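Local atomic coordinates of beta-galactoside alpha-2,6-sialyltransferase (Photobacterium sp., PDB entry 2Z4T), a protein that transfers sialic acid from a CMP-linked donor to beta-galactosides through an alpha-2,6 linkage, and is captured here with the product CMP and the acceptor lactose. Residues Ile34-Tyr39 / Leu110-Pro115; Gly446-Leu451 / Ile463-Thr468; Asn281-Tyr286 / Asp309-Ser314. All coordinates share one frame; numbering follows the deposited sequence.

Overall arrangement
The three contacts sample three separate regions of the chain. Interaction 1, in the N-terminal immunoglobulin-like domain, and interaction 2, in the nucleotide-binding half of the GT-B fold, are both buried pairings of parallel strands, and their centres are 51 Å apart on opposite sides of the chain's centre. Interaction 2 alone runs on to the nucleotide, so its backbone bonds and aliphatic packing give way to hydroxyls that meet phosphate. Interaction 3 is partly buried and joins a short helix to the end of another, with a lysine-tyrosine cation-pi contact and a side-chain amide replacing strand bonds. No two contacts share an element, although strand 103-122 of interaction 1 and the strands beside interaction 3 belong to one mixed sheet.

Interaction 1 (Ile34-Tyr39 / Leu110-Pro115); sequences IIDEEY and LNVVAP
The carbonyl oxygen of Ile34 is held by two groups of the 110-115 segment: Val113 N donates to Ile34 O at 2.8 Å, in the plane of that carbonyl, and the CA-H of Val112 points to the same oxygen. One residue on, Ile35 CA lies 3.1 Å from Val113 O in a second CA-H...O contact, while the hydrogen bond from Asp36 N to Val113 O is weak. Ile34 lies on the same side as Leu110 and Val112, its CD1 3.8 Å from Leu110 CD1 and its CG1 against Val112 CG2. Ile35 points to the other side. Its CG1 takes the crowded position between backbone N and carbonyl carbon (chi1 64°), and the CD1 beyond it meets Pro115 CB and CG, while CG2 touches Val113 CG2.

Asp36 lies across Pro115, with its CG 3.9 Å from Pro115 CD. Asp36 OD2 also comes within 3.2 Å of Val113 O. Both atoms are acceptors, and the salt bridge from OD2 to Arg193 probably offsets their repulsion; OD1 accepts from Leu84 N. A type II turn from Ile35 to Glu38 then swings the chain round, closed by Glu38 N to Ile35 O at 2.9 Å. The extended Glu38 side chain reaches Ile35 N through OE1, at 3.1 Å, with the donor on the anti side and tilted 32° from the carboxylate plane.

The contact joins the end of strand 26-35 to the middle of the long, interrupted strand 103-122 in the immunoglobulin-like beta-sandwich. Strand 26-35 runs parallel to strand 103-122, whose other edge pairs antiparallel with strand 88-98 through Tyr90 and Glu88. Val40 and Leu42 of strand 39-42 pack on Ile34 and Leu110, and strand 103-122 continues beyond Pro115 into the sheet of the catalytic region.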
loop_
_atom_site.group_PDB
_atom_site.type_symbol
_atom_site.label_atom_id
_atom_site.label_comp_id
_atom_site.label_asym_id
_atom_site.label_seq_id
_atom_site.Cartn_x
_atom_site.Cartn_y
_atom_site.Cartn_z
ATOM N N ILE A 34 6.810 16.823 17.937
ATOM C CA ILE A 34 7.377 16.632 19.282
ATOM C C ILE A 34 6.709 15.527 20.056
ATOM O O ILE A 34 5.525 15.580 20.374
ATOM C CB ILE A 34 8.242 17.718 20.029
ATOM C CG1 ILE A 34 7.573 18.243 21.307
ATOM C CG2 ILE A 34 8.848 18.731 19.067
ATOM C CD1 ILE A 34 8.524 18.954 22.236
ATOM N N ILE A 35 7.492 14.472 20.245
ATOM C CA ILE A 35 7.068 13.308 21.002
ATOM C C ILE A 35 7.713 13.289 22.375
ATOM O O ILE A 35 8.725 13.953 22.597
ATOM C CB ILE A 35 7.399 12.001 20.273
ATOM C CG1 ILE A 35 8.921 11.825 20.139
ATOM C CG2 ILE A 35 6.722 11.976 18.929
ATOM C CD1 ILE A 35 9.366 10.422 19.738
ATOM N N ASP A 36 7.118 12.516 23.288
ATOM C CA ASP A 36 7.618 12.358 24.646
ATOM C C ASP A 36 9.123 12.144 24.638
ATOM O O ASP A 36 9.628 11.315 23.885
ATOM C CB ASP A 36 6.922 11.179 25.340
ATOM C CG ASP A 36 5.415 11.396 25.515
ATOM O OD1 ASP A 36 4.846 10.832 26.480
ATOM O OD2 ASP A 36 4.799 12.129 24.693
ATOM N N GLU A 37 9.834 12.908 25.464
ATOM C CA GLU A 37 11.295 12.750 25.695
ATOM C C GLU A 37 12.146 13.259 24.553
ATOM O O GLU A 37 13.367 13.137 24.594
ATOM C CB GLU A 37 11.698 11.308 26.070
ATOM C CG GLU A 37 10.697 10.659 26.989
ATOM C CD GLU A 37 11.248 9.506 27.767
ATOM O OE1 GLU A 37 10.895 8.356 27.448
ATOM O OE2 GLU A 37 12.009 9.748 28.717
ATOM N N GLU A 38 11.510 13.821 23.535
ATOM C CA GLU A 38 12.260 14.403 22.445
ATOM C C GLU A 38 12.958 15.670 22.935
ATOM O O GLU A 38 12.377 16.488 23.666
ATOM C CB GLU A 38 11.369 14.701 21.238
ATOM C CG GLU A 38 12.140 15.221 20.024
ATOM C CD GLU A 38 11.257 15.443 18.803
ATOM O OE1 GLU A 38 10.153 14.840 18.729
ATOM O OE2 GLU A 38 11.670 16.229 17.913
ATOM N N TYR A 39 14.228 15.775 22.556
ATOM C CA TYR A 39 15.053 16.936 22.782
ATOM C C TYR A 39 14.757 17.987 21.711
ATOM O O TYR A 39 14.593 17.667 20.519
ATOM C CB TYR A 39 16.533 16.534 22.754
ATOM C CG TYR A 39 17.463 17.722 22.814
ATOM C CD1 TYR A 39 18.147 18.152 21.674
ATOM C CD2 TYR A 39 17.633 18.445 24.006
ATOM C CE1 TYR A 39 18.991 19.259 21.716
ATOM C CE2 TYR A 39 18.476 19.560 24.056
ATOM C CZ TYR A 39 19.146 19.956 22.900
ATOM O OH TYR A 39 19.968 21.056 22.919
ATOM N N LEU A 110 4.947 24.001 21.844
ATOM C CA LEU A 110 5.336 22.627 21.599
ATOM C C LEU A 110 4.116 21.737 21.828
ATOM O O LEU A 110 3.590 21.652 22.950
ATOM C CB LEU A 110 6.523 22.221 22.485
ATOM C CG LEU A 110 7.784 23.103 22.394
ATOM C CD1 LEU A 110 8.912 22.583 23.274
ATOM C CD2 LEU A 110 8.296 23.224 20.974
ATOM N N ASN A 111 3.649 21.115 20.741
ATOM C CA ASN A 111 2.630 20.081 20.804
ATOM C C ASN A 111 3.350 18.767 21.067
ATOM O O ASN A 111 4.041 18.226 20.169
ATOM C CB ASN A 111 1.835 20.004 19.484
ATOM C CG ASN A 111 1.497 21.397 18.910
ATOM O OD1 ASN A 111 0.722 22.159 19.509
ATOM N ND2 ASN A 111 2.086 21.732 17.741
ATOM N N VAL A 112 3.228 18.279 22.299
ATOM C CA VAL A 112 3.802 16.990 22.685
ATOM C C VAL A 112 2.776 15.867 22.467
ATOM O O VAL A 112 1.666 15.900 23.015
ATOM C CB VAL A 112 4.340 16.959 24.156
ATOM C CG1 VAL A 112 5.064 15.637 24.412
ATOM C CG2 VAL A 112 5.290 18.146 24.443
ATOM N N VAL A 113 3.152 14.883 21.653
ATOM C CA VAL A 113 2.218 13.817 21.256
ATOM C C VAL A 113 2.892 12.477 21.508
ATOM O O VAL A 113 4.134 12.406 21.530
ATOM C CB VAL A 113 1.811 13.939 19.764
ATOM C CG1 VAL A 113 1.187 15.343 19.466
ATOM C CG2 VAL A 113 3.025 13.685 18.848
ATOM N N ALA A 114 2.099 11.428 21.714
ATOM C CA ALA A 114 2.660 10.086 21.897
ATOM C C ALA A 114 3.603 9.690 20.747
ATOM O O ALA A 114 3.310 9.969 19.575
ATOM C CB ALA A 114 1.551 9.062 22.036
ATOM N N PRO A 115 4.750 9.068 21.077
ATOM C CA PRO A 115 5.568 8.412 20.053
ATOM C C PRO A 115 4.696 7.399 19.304
ATOM O O PRO A 115 3.875 6.693 19.915
ATOM C CB PRO A 115 6.622 7.667 20.872
ATOM C CG PRO A 115 6.712 8.435 22.161
ATOM C CD PRO A 115 5.333 8.947 22.429
#

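Interaction 2 (Gly446-Leu451 / Ile463-Thr468); sequences GIASSL and IVFTST. With C5P (cytidine-5'-monophosphate), chain C.
Strand residues Gly446 and Ile447 pair in parallel with Ile463 and Val464, Val464 N donating to Gly446 O at 2.8 Å, and the bonding continues to Ala448 N, which donates to Val464 O at 2.9 Å from 37° out of the carbonyl plane. Ala448 CB rests over one face of the Phe465 ring in a CH-pi contact, shifted toward the rim so that CD1 is its nearest atom at 3.5 Å. Ile463 CG2, anti to its backbone N, comes to 3.6 Å from Ala448 CA. Ile447 faces the other side of the sheet, with its CG2 close to Val464 O and CD1 packed against Val464 CB. At the backbone angles of Gly446, a CB would collide with the carbonyl oxygen of the preceding residue.

Past the strand, the chain meets the phosphate of CMP. Ser449 OG, anti to its backbone N (chi1 165°), donates to O3P at 2.8 Å and accepts Leu451 N at 3.0 Å, an ST turn that fixes the hydroxyl. Ser450 N gives O2P a bond of 2.7 Å, and Ser450 OG, placed doubtfully close to O2P, also bonds to Ser234 N. Leu451 CD2 touches C4 of the cytosine at 3.6 Å.

As in other GT-B enzymes, the nucleotide lies at the C-terminal ends of parallel strands. Strand 356-360 flanks 443-447 on its other edge and strand 498-499 flanks 460-465; helix 371-386 packs on Ile447 and Val464, and helix 481-488 on Ala448 and Phe465.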
loop_
_atom_site.group_PDB
_atom_site.type_symbol
_atom_site.label_atom_id
_atom_site.label_comp_id
_atom_site.label_asym_id
_atom_site.label_seq_id
_atom_site.Cartn_x
_atom_site.Cartn_y
_atom_site.Cartn_z
ATOM N N GLY A 446 -5.886 -8.150 -22.167
ATOM C CA GLY A 446 -4.834 -8.916 -21.552
ATOM C C GLY A 446 -5.320 -10.097 -20.756
ATOM O O GLY A 446 -6.458 -10.576 -20.920
ATOM N N ILE A 447 -4.441 -10.575 -19.886
ATOM C CA ILE A 447 -4.711 -11.774 -19.138
ATOM C C ILE A 447 -5.444 -11.434 -17.847
ATOM O O ILE A 447 -5.180 -10.414 -17.209
ATOM C CB ILE A 447 -3.407 -12.571 -18.851
ATOM C CG1 ILE A 447 -2.551 -12.726 -20.131
ATOM C CG2 ILE A 447 -3.722 -13.907 -18.151
ATOM C CD1 ILE A 447 -3.235 -13.418 -21.324
ATOM N N ALA A 448 -6.377 -12.298 -17.483
ATOM C CA ALA A 448 -7.123 -12.178 -16.236
ATOM C C ALA A 448 -6.192 -11.798 -15.095
ATOM O O ALA A 448 -5.134 -12.417 -14.889
ATOM C CB ALA A 448 -7.828 -13.502 -15.935
ATOM N N SER A 449 -6.603 -10.785 -14.343
ATOM C CA SER A 449 -5.747 -10.173 -13.352
ATOM C C SER A 449 -6.594 -9.375 -12.403
ATOM O O SER A 449 -7.692 -8.921 -12.774
ATOM C CB SER A 449 -4.788 -9.215 -14.045
ATOM O OG SER A 449 -4.174 -8.351 -13.096
ATOM N N SER A 450 -6.063 -9.153 -11.206
ATOM C CA SER A 450 -6.681 -8.262 -10.235
ATOM C C SER A 450 -6.931 -6.866 -10.802
ATOM O O SER A 450 -7.857 -6.158 -10.381
ATOM C CB SER A 450 -5.813 -8.154 -8.986
ATOM O OG SER A 450 -5.413 -9.435 -8.535
ATOM N N LEU A 451 -6.125 -6.466 -11.775
ATOM C CA LEU A 451 -6.257 -5.119 -12.304
ATOM C C LEU A 451 -7.649 -4.926 -12.944
ATOM O O LEU A 451 -8.229 -3.838 -12.860
ATOM C CB LEU A 451 -5.082 -4.769 -13.240
ATOM C CG LEU A 451 -5.033 -5.408 -14.637
ATOM C CD1 LEU A 451 -5.889 -4.604 -15.636
ATOM C CD2 LEU A 451 -3.587 -5.581 -15.146
ATOM N N ILE A 463 -10.647 -10.039 -22.122
ATOM C CA ILE A 463 -9.826 -10.641 -21.100
ATOM C C ILE A 463 -9.605 -12.097 -21.463
ATOM O O ILE A 463 -10.490 -12.756 -21.983
ATOM C CB ILE A 463 -10.493 -10.528 -19.718
ATOM C CG1 ILE A 463 -10.689 -9.058 -19.329
ATOM C CG2 ILE A 463 -9.673 -11.237 -18.655
ATOM C CD1 ILE A 463 -11.453 -8.873 -18.031
ATOM N N VAL A 464 -8.418 -12.619 -21.214
ATOM C CA VAL A 464 -8.178 -14.007 -21.555
ATOM C C VAL A 464 -7.657 -14.703 -20.327
ATOM O O VAL A 464 -6.786 -14.175 -19.634
ATOM C CB VAL A 464 -7.190 -14.152 -22.733
ATOM C CG1 VAL A 464 -6.856 -15.620 -22.976
ATOM C CG2 VAL A 464 -7.770 -13.517 -23.988
ATOM N N PHE A 465 -8.206 -15.878 -20.054
ATOM C CA PHE A 465 -7.775 -16.688 -18.938
ATOM C C PHE A 465 -6.759 -17.723 -19.381
ATOM O O PHE A 465 -6.721 -18.140 -20.533
ATOM C CB PHE A 465 -8.965 -17.395 -18.288
ATOM C CG PHE A 465 -9.925 -16.471 -17.618
ATOM C CD1 PHE A 465 -9.918 -16.335 -16.238
ATOM C CD2 PHE A 465 -10.845 -15.743 -18.360
ATOM C CE1 PHE A 465 -10.816 -15.471 -15.610
ATOM C CE2 PHE A 465 -11.744 -14.875 -17.733
ATOM C CZ PHE A 465 -11.725 -14.732 -16.361
ATOM N N THR A 466 -5.966 -18.131 -18.409
ATOM C CA THR A 466 -4.927 -19.133 -18.476
ATOM C C THR A 466 -5.387 -20.566 -18.832
ATOM O O THR A 466 -6.467 -20.991 -18.479
ATOM C CB THR A 466 -4.251 -19.052 -17.101
ATOM O OG1 THR A 466 -3.145 -18.137 -17.190
ATOM C CG2 THR A 466 -3.843 -20.404 -16.516
ATOM N N SER A 467 -4.552 -21.291 -19.560
ATOM C CA SER A 467 -4.765 -22.698 -19.861
ATOM C C SER A 467 -3.446 -23.392 -19.615
ATOM O O SER A 467 -2.392 -22.770 -19.720
ATOM C CB SER A 467 -5.162 -22.894 -21.325
ATOM O OG SER A 467 -6.479 -22.458 -21.571
ATOM N N THR A 468 -3.488 -24.676 -19.279
ATOM C CA THR A 468 -2.240 -25.447 -19.127
ATOM C C THR A 468 -1.974 -26.118 -20.472
ATOM O O THR A 468 -2.801 -26.005 -21.389
ATOM C CB THR A 468 -2.302 -26.501 -17.968
ATOM O OG1 THR A 468 -3.468 -27.332 -18.112
ATOM C CG2 THR A 468 -2.322 -25.820 -16.585
HETATM O O3P C5P C . -2.268 -10.081 -12.081
HETATM P P C5P C . -2.486 -9.989 -10.617
HETATM O O1P C5P C . -1.323 -10.688 -9.930
HETATM O O2P C5P C . -3.901 -10.350 -10.212
HETATM O "O5'" C5P C . -2.403 -8.446 -10.280
HETATM C "C5'" C5P C . -2.241 -7.966 -8.964
HETATM C "C4'" C5P C . -1.793 -6.514 -9.125
HETATM O "O4'" C5P C . -0.544 -6.465 -9.830
HETATM C "C3'" C5P C . -2.725 -5.680 -9.985
HETATM O "O3'" C5P C . -3.763 -5.056 -9.238
HETATM C "C2'" C5P C . -1.794 -4.617 -10.496
HETATM O "O2'" C5P C . -1.467 -3.694 -9.455
HETATM C "C1'" C5P C . -0.507 -5.343 -10.721
HETATM N N1 C5P C . -0.392 -5.741 -12.122
HETATM C C2 C5P C . 0.045 -4.783 -13.078
HETATM N N3 C5P C . 0.184 -5.125 -14.384
HETATM C C4 C5P C . -0.103 -6.388 -14.803
HETATM C C5 C5P C . -0.539 -7.360 -13.878
HETATM C C6 C5P C . -0.671 -7.008 -12.524
HETATM O O2 C5P C . 0.298 -3.617 -12.744
HETATM N N4 C5P C . 0.059 -6.694 -16.115
#

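Interaction 3 (Asn281-Tyr286 / Asp309-Ser314); sequences NWQKLY and DYIGDS
Lys284 lies across the ring of Tyr310, joining two helical pieces in the GT-B fold: the short, weakly bonded helix 282-285 leads into strand 288-292, and helix 305-311 is part of the beta-alpha-beta crossover from that strand to its parallel neighbour 315-317. The lysine chain leaves with CG anti to its carbonyl carbon and bends at CD (chi2 -66°). CG sits 3.6 Å from Tyr310 OH, and CE comes over the middle of the ring, 3.9 Å from its centroid. NZ follows at 4.3 Å from the same centroid, 13° off the ring normal, a cation-pi contact over the face. At the phenol end, the side-chain amide of Asn281 stands nearly perpendicular to the ring, at its edge.

Gln283 reaches the same residue by another route. Its CG lies between backbone N and carbonyl carbon (chi1 80°), and the chain bends again at chi2, which sets CD. NE2 then donates to Tyr310 O at 3.2 Å, approaching from above the carbonyl plane, while the amide stays almost at a right angle to the tyrosine ring. The same nitrogen also bonds to Tyr280 O, so two backbone carbonyls fix the rotation of this amide.

Gly312, the first residue past helix 305-311 to leave helical angles, has positive phi and turns the chain toward Ser314. There the serine OG, which is hydrogen-bonded to Ala288 O, lies 3.4 Å from Gln283 CB.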
loop_
_atom_site.group_PDB
_atom_site.type_symbol
_atom_site.label_atom_id
_atom_site.label_comp_id
_atom_site.label_asym_id
_atom_site.label_seq_id
_atom_site.Cartn_x
_atom_site.Cartn_y
_atom_site.Cartn_z
ATOM N N ASN A 281 -10.502 -12.401 11.379
ATOM C CA ASN A 281 -10.786 -12.163 12.792
ATOM C C ASN A 281 -10.042 -10.981 13.396
ATOM O O ASN A 281 -10.243 -10.682 14.584
ATOM C CB ASN A 281 -10.529 -13.417 13.630
ATOM C CG ASN A 281 -11.719 -14.325 13.678
ATOM O OD1 ASN A 281 -11.750 -15.367 13.029
ATOM N ND2 ASN A 281 -12.722 -13.932 14.434
ATOM N N TRP A 282 -9.214 -10.289 12.601
ATOM C CA TRP A 282 -8.471 -9.131 13.133
ATOM C C TRP A 282 -9.382 -8.149 13.872
ATOM O O TRP A 282 -9.049 -7.685 14.963
ATOM C CB TRP A 282 -7.621 -8.415 12.059
ATOM C CG TRP A 282 -6.516 -9.289 11.503
ATOM C CD1 TRP A 282 -6.363 -9.701 10.202
ATOM C CD2 TRP A 282 -5.437 -9.888 12.239
ATOM N NE1 TRP A 282 -5.260 -10.510 10.089
ATOM C CE2 TRP A 282 -4.669 -10.634 11.321
ATOM C CE3 TRP A 282 -5.034 -9.844 13.576
ATOM C CZ2 TRP A 282 -3.523 -11.344 11.706
ATOM C CZ3 TRP A 282 -3.902 -10.561 13.958
ATOM C CH2 TRP A 282 -3.159 -11.295 13.028
ATOM N N GLN A 283 -10.545 -7.888 13.285
ATOM C CA GLN A 283 -11.508 -6.917 13.811
ATOM C C GLN A 283 -12.150 -7.342 15.125
ATOM O O GLN A 283 -12.702 -6.503 15.848
ATOM C CB GLN A 283 -12.611 -6.641 12.768
ATOM C CG GLN A 283 -13.727 -7.699 12.690
ATOM C CD GLN A 283 -13.309 -8.993 12.005
ATOM O OE1 GLN A 283 -12.131 -9.221 11.723
ATOM N NE2 GLN A 283 -14.287 -9.852 11.733
ATOM N N LYS A 284 -12.101 -8.637 15.429
ATOM C CA LYS A 284 -12.639 -9.133 16.695
ATOM C C LYS A 284 -11.667 -8.931 17.851
ATOM O O LYS A 284 -12.059 -9.056 19.002
ATOM C CB LYS A 284 -12.989 -10.617 16.587
ATOM C CG LYS A 284 -14.102 -10.938 15.613
ATOM C CD LYS A 284 -15.431 -10.368 16.068
ATOM C CE LYS A 284 -16.313 -10.099 14.880
ATOM N NZ LYS A 284 -17.739 -10.013 15.257
ATOM N N LEU A 285 -10.402 -8.626 17.544
ATOM C CA LEU A 285 -9.360 -8.537 18.573
ATOM C C LEU A 285 -8.701 -7.181 18.639
ATOM O O LEU A 285 -8.008 -6.884 19.613
ATOM C CB LEU A 285 -8.284 -9.607 18.365
ATOM C CG LEU A 285 -8.684 -11.088 18.470
ATOM C CD1 LEU A 285 -7.637 -11.973 17.840
ATOM C CD2 LEU A 285 -8.835 -11.463 19.901
ATOM N N TYR A 286 -8.900 -6.358 17.612
ATOM C CA TYR A 286 -8.205 -5.090 17.505
ATOM C C TYR A 286 -9.082 -4.149 16.720
ATOM O O TYR A 286 -9.957 -4.606 15.994
ATOM C CB TYR A 286 -6.874 -5.260 16.759
ATOM C CG TYR A 286 -5.868 -6.130 17.458
ATOM C CD1 TYR A 286 -5.711 -7.471 17.101
ATOM C CD2 TYR A 286 -5.068 -5.622 18.474
ATOM C CE1 TYR A 286 -4.797 -8.295 17.756
ATOM C CE2 TYR A 286 -4.138 -6.436 19.138
ATOM C CZ TYR A 286 -4.010 -7.775 18.766
ATOM O OH TYR A 286 -3.091 -8.586 19.404
ATOM N N ASP A 309 -21.532 -10.054 7.512
ATOM C CA ASP A 309 -22.021 -9.752 8.877
ATOM C C ASP A 309 -20.888 -9.747 9.878
ATOM O O ASP A 309 -20.795 -8.850 10.713
ATOM C CB ASP A 309 -23.037 -10.796 9.383
ATOM C CG ASP A 309 -24.389 -10.682 8.712
ATOM O OD1 ASP A 309 -24.594 -9.697 7.960
ATOM O OD2 ASP A 309 -25.242 -11.586 8.937
ATOM N N TYR A 310 -20.048 -10.779 9.794
ATOM C CA TYR A 310 -19.008 -11.021 10.778
ATOM C C TYR A 310 -17.924 -9.942 10.767
ATOM O O TYR A 310 -17.433 -9.542 11.838
ATOM C CB TYR A 310 -18.397 -12.398 10.557
ATOM C CG TYR A 310 -17.533 -12.875 11.693
ATOM C CD1 TYR A 310 -18.101 -13.504 12.812
ATOM C CD2 TYR A 310 -16.144 -12.710 11.658
ATOM C CE1 TYR A 310 -17.310 -13.963 13.868
ATOM C CE2 TYR A 310 -15.353 -13.165 12.695
ATOM C CZ TYR A 310 -15.941 -13.795 13.806
ATOM O OH TYR A 310 -15.156 -14.244 14.846
ATOM N N ILE A 311 -17.542 -9.480 9.573
ATOM C CA ILE A 311 -16.593 -8.377 9.469
ATOM C C ILE A 311 -17.263 -7.051 9.884
ATOM O O ILE A 311 -16.577 -6.132 10.374
ATOM C CB ILE A 311 -15.957 -8.294 8.067
ATOM C CG1 ILE A 311 -15.196 -9.591 7.769
ATOM C CG2 ILE A 311 -14.990 -7.122 7.983
ATOM C CD1 ILE A 311 -14.901 -9.851 6.327
ATOM N N GLY A 312 -18.595 -6.969 9.712
ATOM C CA GLY A 312 -19.396 -5.831 10.180
ATOM C C GLY A 312 -18.855 -4.505 9.687
ATOM O O GLY A 312 -18.469 -4.366 8.523
ATOM N N ASP A 313 -18.790 -3.525 10.575
ATOM C CA ASP A 313 -18.382 -2.192 10.149
ATOM C C ASP A 313 -16.855 -2.022 10.022
ATOM O O ASP A 313 -16.362 -0.900 9.995
ATOM C CB ASP A 313 -19.033 -1.106 11.030
ATOM C CG ASP A 313 -18.568 -1.165 12.500
ATOM O OD1 ASP A 313 -17.408 -1.602 12.756
ATOM O OD2 ASP A 313 -19.374 -0.780 13.399
ATOM N N SER A 314 -16.114 -3.130 9.944
ATOM C CA SER A 314 -14.704 -3.097 9.562
ATOM C C SER A 314 -14.554 -3.430 8.074
ATOM O O SER A 314 -13.441 -3.460 7.542
ATOM C CB SER A 314 -13.874 -4.065 10.398
ATOM O OG SER A 314 -13.832 -3.681 11.764
#